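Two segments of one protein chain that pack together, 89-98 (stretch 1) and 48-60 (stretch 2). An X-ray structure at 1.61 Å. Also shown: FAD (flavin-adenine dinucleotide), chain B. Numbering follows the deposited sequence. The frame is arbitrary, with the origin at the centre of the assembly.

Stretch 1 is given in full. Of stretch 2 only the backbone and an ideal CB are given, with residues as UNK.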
ATOM      1  N   ALA A  89       6.094  -9.135  11.380  1.00 18.36           N
ATOM      2  CA  ALA A  89       7.149  -9.051  10.352  1.00 16.87           C
ATOM      3  C   ALA A  89       7.211  -7.601   9.858  1.00 17.81           C
ATOM      4  O   ALA A  89       6.143  -6.997   9.624  1.00 18.15           O
ATOM      5  CB  ALA A  89       6.910  -9.986   9.221  1.00 19.23           C
ATOM      6  N   LYS A  90       8.427  -7.106   9.636  1.00 17.78           N
ATOM      7  CA  LYS A  90       8.664  -5.754   9.061  1.00 17.41           C
ATOM      8  C   LYS A  90       9.529  -5.968   7.810  1.00 18.51           C
ATOM      9  O   LYS A  90      10.679  -6.453   7.952  1.00 18.56           O
ATOM     10  CB  LYS A  90       9.237  -4.774  10.081  1.00 18.92           C
ATOM     11  CG  LYS A  90       9.389  -3.342   9.589  1.00 19.37           C
ATOM     12  CD  LYS A  90       9.436  -2.316  10.681  1.00 22.76           C
ATOM     13  CE  LYS A  90      10.479  -1.233  10.492  1.00 36.35           C
ATOM     14  NZ  LYS A  90      11.889  -1.671  10.589  1.00 27.00           N
ATOM     15  N   SER A  91       9.027  -5.568   6.649  1.00 16.72           N
ATOM     16  CA  SER A  91       9.755  -5.657   5.351  1.00 17.00           C
ATOM     17  C   SER A  91      10.403  -4.282   5.074  1.00 17.94           C
ATOM     18  O   SER A  91      11.559  -4.052   5.488  1.00 18.89           O
ATOM     19  CB  SER A  91       8.902  -6.136   4.241  1.00 17.00           C
ATOM     20  OG  SER A  91       8.558  -7.506   4.380  1.00 19.08           O
ATOM     21  N   GLY A  92       9.674  -3.321   4.509  1.00 16.96           N
ATOM     22  CA  GLY A  92      10.220  -1.999   4.221  1.00 17.72           C
ATOM     23  C   GLY A  92       9.934  -1.001   5.320  1.00 15.21           C
ATOM     24  O   GLY A  92      10.501   0.089   5.294  1.00 16.09           O
ATOM     25  N   GLY A  93       9.062  -1.334   6.284  1.00 14.59           N
ATOM     26  CA  GLY A  93       8.734  -0.429   7.393  1.00 14.71           C
ATOM     27  C   GLY A  93       7.940   0.810   7.048  1.00 15.60           C
ATOM     28  O   GLY A  93       7.824   1.664   7.899  1.00 18.66           O
ATOM     29  N   HIS A  94       7.300   0.871   5.873  1.00 15.01           N
ATOM     30  CA  HIS A  94       6.536   2.075   5.444  1.00 14.54           C
ATOM     31  C   HIS A  94       5.129   2.132   6.038  1.00 14.71           C
ATOM     32  O   HIS A  94       4.481   3.150   5.806  1.00 15.19           O
ATOM     33  CB  HIS A  94       6.505   2.224   3.910  1.00 15.45           C
ATOM     34  CG  HIS A  94       7.563   3.143   3.427  1.00 17.30           C
ATOM     35  ND1 HIS A  94       7.322   4.466   3.050  1.00 18.03           N
ATOM     36  CD2 HIS A  94       8.899   2.918   3.280  1.00 17.74           C
ATOM     37  CE1 HIS A  94       8.507   5.020   2.767  1.00 19.00           C
ATOM     38  NE2 HIS A  94       9.476   4.085   2.897  1.00 17.46           N
ATOM     39  N   SER A  95       4.719   1.195   6.904  1.00 14.16           N
ATOM     40  CA  SER A  95       3.366   1.280   7.500  1.00 14.83           C
ATOM     41  C   SER A  95       3.100   2.680   8.043  1.00 15.83           C
ATOM     42  O   SER A  95       3.819   3.143   8.926  1.00 16.17           O
ATOM     43  CB  SER A  95       3.148   0.295   8.592  1.00 14.32           C
ATOM     44  OG  SER A  95       1.822   0.392   9.079  1.00 15.29           O
ATOM     45  N   TYR A  96       1.985   3.261   7.643  1.00 15.26           N
ATOM     46  CA  TYR A  96       1.599   4.600   8.133  1.00 14.60           C
ATOM     47  C   TYR A  96       1.313   4.597   9.639  1.00 15.70           C
ATOM     48  O   TYR A  96       1.327   5.695  10.259  1.00 15.97           O
ATOM     49  CB  TYR A  96       0.362   5.044   7.384  1.00 15.94           C
ATOM     50  CG  TYR A  96       0.538   5.411   5.940  1.00 14.32           C
ATOM     51  CD1 TYR A  96       1.739   5.329   5.257  1.00 16.07           C
ATOM     52  CD2 TYR A  96      -0.536   5.981   5.284  1.00 15.31           C
ATOM     53  CE1 TYR A  96       1.873   5.775   3.947  1.00 16.10           C
ATOM     54  CE2 TYR A  96      -0.426   6.395   3.974  1.00 14.98           C
ATOM     55  CZ  TYR A  96       0.781   6.334   3.316  1.00 17.74           C
ATOM     56  OH  TYR A  96       0.909   6.757   1.998  1.00 19.45           O
ATOM     57  N   THR A  97       1.023   3.427  10.202  1.00 14.62           N
ATOM     58  CA  THR A  97       0.650   3.288  11.635  1.00 15.58           C
ATOM     59  C   THR A  97       1.610   2.312  12.328  1.00 16.67           C
ATOM     60  O   THR A  97       1.286   1.849  13.491  1.00 15.79           O
ATOM     61  CB  THR A  97      -0.840   2.967  11.743  1.00 15.50           C
ATOM     62  OG1 THR A  97      -1.075   1.707  11.116  1.00 15.35           O
ATOM     63  CG2 THR A  97      -1.705   4.081  11.192  1.00 14.26           C
ATOM     64  N   SER A  98       2.761   2.005  11.705  1.00 15.63           N
ATOM     65  CA  SER A  98       3.870   1.252  12.349  1.00 17.47           C
ATOM     66  C   SER A  98       3.416  -0.170  12.660  1.00 17.20           C
ATOM     67  O   SER A  98       3.852  -0.764  13.696  1.00 17.19           O
ATOM     68  CB  SER A  98       4.386   1.973  13.584  1.00 16.83           C
ATOM     69  OG  SER A  98       4.669   3.344  13.289  1.00 17.16           O
ATOM     70  N   UNK A  48      18.683   1.367  14.124  1.00 28.23           N
ATOM     71  CA  UNK A  48      18.650   1.209  12.645  1.00 31.09           C
ATOM     72  C   UNK A  48      17.386   0.427  12.207  1.00 29.31           C
ATOM     73  O   UNK A  48      16.719   0.845  11.242  1.00 29.01           O
ATOM     74  CB  UNK A  48      19.907   0.485  12.159  1.00 31.09           C
ATOM     75  N   UNK A  49      17.053  -0.672  12.879  1.00 24.78           N
ATOM     76  CA  UNK A  49      15.903  -1.539  12.497  1.00 26.05           C
ATOM     77  C   UNK A  49      14.625  -1.133  13.238  1.00 24.34           C
ATOM     78  O   UNK A  49      13.533  -1.532  12.789  1.00 24.39           O
ATOM     79  CB  UNK A  49      16.219  -3.007  12.792  1.00 26.05           C
ATOM     80  N   UNK A  50      14.741  -0.413  14.354  1.00 21.67           N
ATOM     81  CA  UNK A  50      13.670  -0.288  15.355  1.00 22.08           C
ATOM     82  C   UNK A  50      13.113   1.109  15.448  1.00 20.27           C
ATOM     83  O   UNK A  50      12.400   1.387  16.421  1.00 23.12           O
ATOM     84  CB  UNK A  50      14.181  -0.714  16.733  1.00 22.08           C
ATOM     85  N   UNK A  51      13.406   1.980  14.469  1.00 22.81           N
ATOM     86  CA  UNK A  51      12.849   3.341  14.410  1.00 21.98           C
ATOM     87  C   UNK A  51      11.769   3.347  13.334  1.00 22.28           C
ATOM     88  O   UNK A  51      12.111   3.180  12.153  1.00 21.12           O
ATOM     89  CB  UNK A  51      13.929   4.384  14.115  1.00 21.98           C
ATOM     90  N   UNK A  52      10.529   3.492  13.766  1.00 21.52           N
ATOM     91  CA  UNK A  52       9.356   3.442  12.859  1.00 19.50           C
ATOM     92  C   UNK A  52       9.476   4.559  11.834  1.00 18.42           C
ATOM     93  O   UNK A  52      10.001   5.651  12.123  1.00 19.07           O
ATOM     94  CB  UNK A  52       8.044   3.570  13.635  1.00 19.50           C
ATOM     95  N   UNK A  53       9.012   4.280  10.617  1.00 16.17           N
ATOM     96  CA  UNK A  53       8.998   5.276   9.528  1.00 16.73           C
ATOM     97  C   UNK A  53       8.253   6.520   9.987  1.00 17.79           C
ATOM     98  O   UNK A  53       8.725   7.656   9.837  1.00 18.73           O
ATOM     99  CB  UNK A  53       8.350   4.704   8.265  1.00 16.73           C
ATOM    100  N   UNK A  54       7.064   6.343  10.549  1.00 16.60           N
ATOM    101  CA  UNK A  54       6.231   7.474  11.003  1.00 17.74           C
ATOM    102  C   UNK A  54       6.698   7.920  12.399  1.00 18.47           C
ATOM    103  O   UNK A  54       6.552   7.152  13.336  1.00 20.69           O
ATOM    104  CB  UNK A  54       4.751   7.087  11.030  1.00 17.74           C
ATOM    105  N   UNK A  55       7.296   9.107  12.487  1.00 19.79           N
ATOM    106  CA  UNK A  55       7.810   9.680  13.768  1.00 20.18           C
ATOM    107  C   UNK A  55       6.663   9.933  14.744  1.00 21.99           C
ATOM    108  O   UNK A  55       6.907  10.018  15.985  1.00 22.61           O
ATOM    109  CB  UNK A  55       8.567  10.986  13.515  1.00 20.18           C
ATOM    110  N   UNK A  56       5.425   9.992  14.263  1.00 20.06           N
ATOM    111  CA  UNK A  56       4.259  10.117  15.166  1.00 20.18           C
ATOM    112  C   UNK A  56       4.021   8.829  15.968  1.00 19.27           C
ATOM    113  O   UNK A  56       3.352   8.911  17.025  1.00 21.04           O
ATOM    114  CB  UNK A  56       3.004  10.461  14.362  1.00 20.18           C
ATOM    115  N   UNK A  57       4.481   7.673  15.495  1.00 19.07           N
ATOM    116  CA  UNK A  57       4.129   6.334  16.045  1.00 17.66           C
ATOM    117  C   UNK A  57       5.353   5.434  16.158  1.00 18.57           C
ATOM    118  O   UNK A  57       5.466   4.331  15.583  1.00 18.46           O
ATOM    119  CB  UNK A  57       3.078   5.652  15.166  1.00 17.66           C
ATOM    120  N   UNK A  58       6.289   5.825  17.062  1.00 18.24           N
ATOM    121  CA  UNK A  58       7.362   4.926  17.448  1.00 18.42           C
ATOM    122  C   UNK A  58       6.856   3.831  18.397  1.00 16.76           C
ATOM    123  O   UNK A  58       5.891   4.056  19.162  1.00 20.84           O
ATOM    124  CB  UNK A  58       8.497   5.715  18.104  1.00 18.42           C
ATOM    125  N   UNK A  59       7.469   2.661  18.316  1.00 18.96           N
ATOM    126  CA  UNK A  59       7.168   1.501  19.188  1.00 20.76           C
ATOM    127  C   UNK A  59       8.479   0.803  19.528  1.00 21.05           C
ATOM    128  O   UNK A  59       9.480   0.948  18.805  1.00 20.60           O
ATOM    129  CB  UNK A  59       6.198   0.528  18.515  1.00 20.76           C
ATOM    130  N   UNK A  60       8.444   0.129  20.677  1.00 22.39           N
ATOM    131  CA  UNK A  60       9.581  -0.596  21.274  1.00 22.40           C
ATOM    132  C   UNK A  60       9.239  -2.078  21.290  1.00 20.49           C
ATOM    133  O   UNK A  60       8.498  -2.548  22.155  1.00 23.36           O
ATOM    134  CB  UNK A  60       9.893  -0.093  22.685  1.00 22.40           C
TER
HETATM  135  PA  FAD B 501       5.889  -2.678   6.819  1.00 15.29           P
HETATM  136  O1A FAD B 501       5.641  -1.623   7.819  1.00 14.49           O
HETATM  137  O2A FAD B 501       7.146  -3.451   6.853  1.00 15.95           O
HETATM  138  O5B FAD B 501       4.692  -3.729   6.810  1.00 15.10           O
HETATM  139  C5B FAD B 501       3.348  -3.348   6.514  1.00 15.34           C
HETATM  140  C4B FAD B 501       2.397  -4.406   7.044  1.00 15.19           C
HETATM  141  O4B FAD B 501       2.635  -5.658   6.353  1.00 14.90           O
HETATM  142  C3B FAD B 501       2.510  -4.774   8.537  1.00 15.69           C
HETATM  143  O3B FAD B 501       1.260  -5.270   9.036  1.00 16.54           O
HETATM  144  C2B FAD B 501       3.530  -5.904   8.514  1.00 15.29           C
HETATM  145  O2B FAD B 501       3.526  -6.733   9.680  1.00 16.92           O
HETATM  146  C1B FAD B 501       3.111  -6.637   7.269  1.00 15.21           C
HETATM  147  N9A FAD B 501       4.173  -7.392   6.622  1.00 16.02           N
HETATM  148  C8A FAD B 501       5.273  -6.866   5.997  1.00 17.98           C
HETATM  149  N7A FAD B 501       6.071  -7.804   5.501  1.00 16.51           N
HETATM  150  C5A FAD B 501       5.450  -9.002   5.835  1.00 16.67           C
HETATM  151  C6A FAD B 501       5.799 -10.346   5.604  1.00 18.16           C
HETATM  152  N6A FAD B 501       6.892 -10.678   4.912  1.00 16.83           N
HETATM  153  N1A FAD B 501       4.986 -11.322   6.096  1.00 17.47           N
HETATM  154  C2A FAD B 501       3.908 -10.929   6.802  1.00 19.80           C
HETATM  155  N3A FAD B 501       3.466  -9.694   7.061  1.00 18.07           N
HETATM  156  C4A FAD B 501       4.290  -8.759   6.551  1.00 17.24           C
HETATM  157  N1  FAD B 501       0.938   2.252  -1.378  1.00 15.81           N
HETATM  158  C2  FAD B 501       0.426   2.054  -2.602  1.00 16.63           C
HETATM  159  O2  FAD B 501      -0.467   1.152  -2.800  1.00 15.60           O
HETATM  160  N3  FAD B 501       0.887   2.794  -3.653  1.00 16.96           N
HETATM  161  C4  FAD B 501       1.866   3.768  -3.534  1.00 18.66           C
HETATM  162  O4  FAD B 501       2.253   4.398  -4.533  1.00 19.77           O
HETATM  163  C4X FAD B 501       2.430   3.989  -2.255  1.00 19.26           C
HETATM  164  N5  FAD B 501       3.416   4.879  -2.115  1.00 20.21           N
HETATM  165  C5X FAD B 501       4.030   4.968  -0.886  1.00 18.99           C
HETATM  166  C6  FAD B 501       5.132   5.851  -0.725  1.00 18.63           C
HETATM  167  C7  FAD B 501       5.762   5.985   0.501  1.00 17.73           C
HETATM  168  C7M FAD B 501       6.919   6.950   0.673  1.00 18.86           C
HETATM  169  C8  FAD B 501       5.332   5.165   1.624  1.00 16.24           C
HETATM  170  C8M FAD B 501       6.043   5.161   2.962  1.00 17.24           C
HETATM  171  C9  FAD B 501       4.210   4.329   1.454  1.00 18.27           C
HETATM  172  C9A FAD B 501       3.551   4.223   0.221  1.00 17.85           C
HETATM  173  N10 FAD B 501       2.462   3.349   0.059  1.00 17.13           N
HETATM  174  C10 FAD B 501       1.881   3.173  -1.202  1.00 17.39           C
HETATM  175  C1' FAD B 501       1.914   2.580   1.181  1.00 16.50           C
HETATM  176  C2' FAD B 501       2.546   1.189   1.261  1.00 16.12           C
HETATM  177  O2' FAD B 501       2.001   0.327   0.261  1.00 14.90           O
HETATM  178  C3' FAD B 501       2.269   0.635   2.635  1.00 17.02           C
HETATM  179  O3' FAD B 501       2.887   1.553   3.567  1.00 15.69           O
HETATM  180  C4' FAD B 501       2.838  -0.780   2.760  1.00 18.13           C
HETATM  181  O4' FAD B 501       2.110  -1.558   3.727  1.00 19.36           O
HETATM  182  C5' FAD B 501       4.288  -0.698   3.145  1.00 15.21           C
HETATM  183  O5' FAD B 501       4.913  -1.993   3.081  1.00 15.69           O
HETATM  184  P   FAD B 501       6.267  -2.187   3.881  1.00 14.90           P
HETATM  185  O1P FAD B 501       6.741  -3.576   3.667  1.00 15.18           O
HETATM  186  O2P FAD B 501       7.227  -1.085   3.623  1.00 15.29           O
HETATM  187  O3P FAD B 501       5.755  -1.931   5.398  1.00 15.28           O

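Position 48 is helical, and nothing of stretch 1 lies near its CB. Many side chains would suit. It is Glu48.

At position 49 the CB points sideways, 5.0 Å from Lys90 NZ. The backbone already serves the lysine: Lys90 NZ donates a hydrogen bond to the O of position 49 at 2.7 Å. An acidic or a small polar residue would suit the nearby charge. It is Asp49. Its carboxylate is hydrogen-bonded elsewhere in the structure.

Position 50 points away, and stretch 1 sets no demand there. It is Gly50.

Position 51 also points away from stretch 1. Many residues would fit; it is Thr51.

At position 52 the CB lies sideways, 3.4 Å from Ser98 OG. Little room remains on that side, so a small residue suits. It is Ala52, whose CB rests 3.5 Å from Ser98 OG.

Position 53 points toward stretch 1. Its ideal CB is a tight 3.1 Å from Gly93 O, and beyond it lies the His94 ring, joined through ND1 to FAD C8M by a 1.5 Å covalent bond. A flat or long side chain could cover that ring: Phe, Tyr, Trp, His or perhaps Met. It is Tyr53, in the t rotamer. The two rings pack obliquely, with centroids 4.2 Å apart and planes at 32°. Tyr53 CE2 also reaches FAD C8M at 3.5 Å. A water bridges Tyr53 N and Gly93 O.

Position 54 points toward stretch 1, its ideal CB 3.8 Å from Tyr96 O, and opens a type I turn. A donor suits: Asn, Ser, Thr or Gln. It is Asn54. Its ND2 donates to Tyr96 O at 2.9 Å, nearly straight at 173°. Asn54 OD1 accepts from the N of position 56 at 3.0 Å, so the amide also braces the turn.

Position 55 points away; stretch 1 sets no demand, and many residues would suit. It is Leu55.

Position 56 points sideways, with no atom of stretch 1 near its CB. A long polar chain could reach back. It is Arg56, whose NH1 meets Tyr96 O through a water.

Position 57 points toward stretch 1, near Ser98 OG and Thr97 O. Its own O accepts from Ser98 OG at 2.6 Å. An aliphatic residue suits: Leu, Ile, Val or Met. It is Leu57; CD1 packs 3.6 Å from Thr97 CA.

Position 58 points away, and its phi of -75° allows proline. It is Pro58.

Position 59 points toward stretch 1, its ideal CB 5.4 Å from Ser98 CB. A large apolar residue would fill the gap. It is Phe59, its ring edge against Ser98 CB, 3.6 Å from CD2.

Position 60 is out of reach. It is Glu60.

Stretch 2 48-60: EDGTAYNLRLPFE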
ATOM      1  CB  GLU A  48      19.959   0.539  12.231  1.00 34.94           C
ATOM      2  CG  GLU A  48      20.072   0.283  10.757  1.00 36.27           C
ATOM      3  CD  GLU A  48      21.415  -0.261  10.329  1.00 38.53           C
ATOM      4  OE1 GLU A  48      22.185   0.513   9.768  1.00 42.67           O
ATOM      5  OE2 GLU A  48      21.681  -1.451  10.573  1.00 45.68           O
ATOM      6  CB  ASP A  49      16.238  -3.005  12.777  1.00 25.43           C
ATOM      7  CG  ASP A  49      17.458  -3.462  11.995  1.00 32.34           C
ATOM      8  OD1 ASP A  49      17.602  -3.024  10.829  1.00 31.86           O
ATOM      9  OD2 ASP A  49      18.240  -4.285  12.547  1.00 29.85           O
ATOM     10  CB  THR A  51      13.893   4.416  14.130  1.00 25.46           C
ATOM     11  OG1 THR A  51      14.901   4.292  15.142  1.00 28.62           O
ATOM     12  CG2 THR A  51      13.280   5.793  14.178  1.00 24.97           C
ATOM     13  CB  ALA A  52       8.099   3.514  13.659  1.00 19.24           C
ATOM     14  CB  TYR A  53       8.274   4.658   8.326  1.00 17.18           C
ATOM     15  CG  TYR A  53       7.971   5.656   7.252  1.00 17.83           C
ATOM     16  CD1 TYR A  53       8.995   6.217   6.522  1.00 18.96           C
ATOM     17  CD2 TYR A  53       6.676   6.011   6.938  1.00 18.99           C
ATOM     18  CE1 TYR A  53       8.744   7.153   5.534  1.00 20.19           C
ATOM     19  CE2 TYR A  53       6.410   6.938   5.947  1.00 19.30           C
ATOM     20  CZ  TYR A  53       7.449   7.516   5.257  1.00 20.37           C
ATOM     21  OH  TYR A  53       7.219   8.401   4.238  1.00 24.61           O
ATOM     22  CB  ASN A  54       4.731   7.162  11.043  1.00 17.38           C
ATOM     23  CG  ASN A  54       3.856   8.380  11.231  1.00 19.34           C
ATOM     24  OD1 ASN A  54       4.349   9.485  11.535  1.00 20.15           O
ATOM     25  ND2 ASN A  54       2.562   8.221  10.973  1.00 18.29           N
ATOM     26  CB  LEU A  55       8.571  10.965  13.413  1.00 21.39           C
ATOM     27  CG  LEU A  55       9.793  10.730  12.516  1.00 23.36           C
ATOM     28  CD1 LEU A  55      10.450  12.043  12.088  1.00 28.10           C
ATOM     29  CD2 LEU A  55      10.792   9.836  13.221  1.00 21.13           C
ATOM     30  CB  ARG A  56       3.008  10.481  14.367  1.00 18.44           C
ATOM     31  CG  ARG A  56       1.834  10.912  15.230  1.00 19.13           C
ATOM     32  CD  ARG A  56       0.659  11.327  14.404  1.00 19.27           C
ATOM     33  NE  ARG A  56       0.015  10.203  13.691  1.00 18.43           N
ATOM     34  CZ  ARG A  56      -0.864   9.379  14.225  1.00 18.80           C
ATOM     35  NH1 ARG A  56      -1.407   8.430  13.475  1.00 19.27           N
ATOM     36  NH2 ARG A  56      -1.178   9.448  15.516  1.00 20.53           N
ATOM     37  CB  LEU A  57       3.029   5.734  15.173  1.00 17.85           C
ATOM     38  CG  LEU A  57       1.675   6.418  15.240  1.00 18.27           C
ATOM     39  CD1 LEU A  57       0.716   5.785  14.239  1.00 18.96           C
ATOM     40  CD2 LEU A  57       1.062   6.320  16.618  1.00 19.45           C
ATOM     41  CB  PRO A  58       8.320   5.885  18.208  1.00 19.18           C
ATOM     42  CG  PRO A  58       7.376   6.838  18.840  1.00 19.56           C
ATOM     43  CD  PRO A  58       6.306   7.111  17.779  1.00 19.68           C
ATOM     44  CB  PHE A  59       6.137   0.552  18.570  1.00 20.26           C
ATOM     45  CG  PHE A  59       4.760   1.131  18.420  1.00 19.09           C
ATOM     46  CD1 PHE A  59       3.980   1.422  19.537  1.00 18.77           C
ATOM     47  CD2 PHE A  59       4.210   1.409  17.164  1.00 18.26           C
ATOM     48  CE1 PHE A  59       2.740   2.007  19.416  1.00 18.43           C
ATOM     49  CE2 PHE A  59       2.960   2.001  17.057  1.00 18.27           C
ATOM     50  CZ  PHE A  59       2.205   2.281  18.170  1.00 19.56           C
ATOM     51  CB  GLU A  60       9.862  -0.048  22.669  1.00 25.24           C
ATOM     52  CG  GLU A  60      11.010  -0.790  23.343  1.00 27.77           C
ATOM     53  CD  GLU A  60      12.410  -0.354  22.936  1.00 36.09           C
ATOM     54  OE1 GLU A  60      13.405  -0.751  23.646  1.00 35.35           O
ATOM     55  OE2 GLU A  60      12.532   0.351  21.906  1.00 36.87           O
TER
HETATM   56  O   HOH W   1       7.522   1.605  10.503  1.00 18.17           O
HETATM   57  O   HOH W   2       5.669   3.841  10.821  1.00 16.48           O
HETATM   58  O   HOH W   3      -0.841   7.681  10.737  1.00 17.12           O
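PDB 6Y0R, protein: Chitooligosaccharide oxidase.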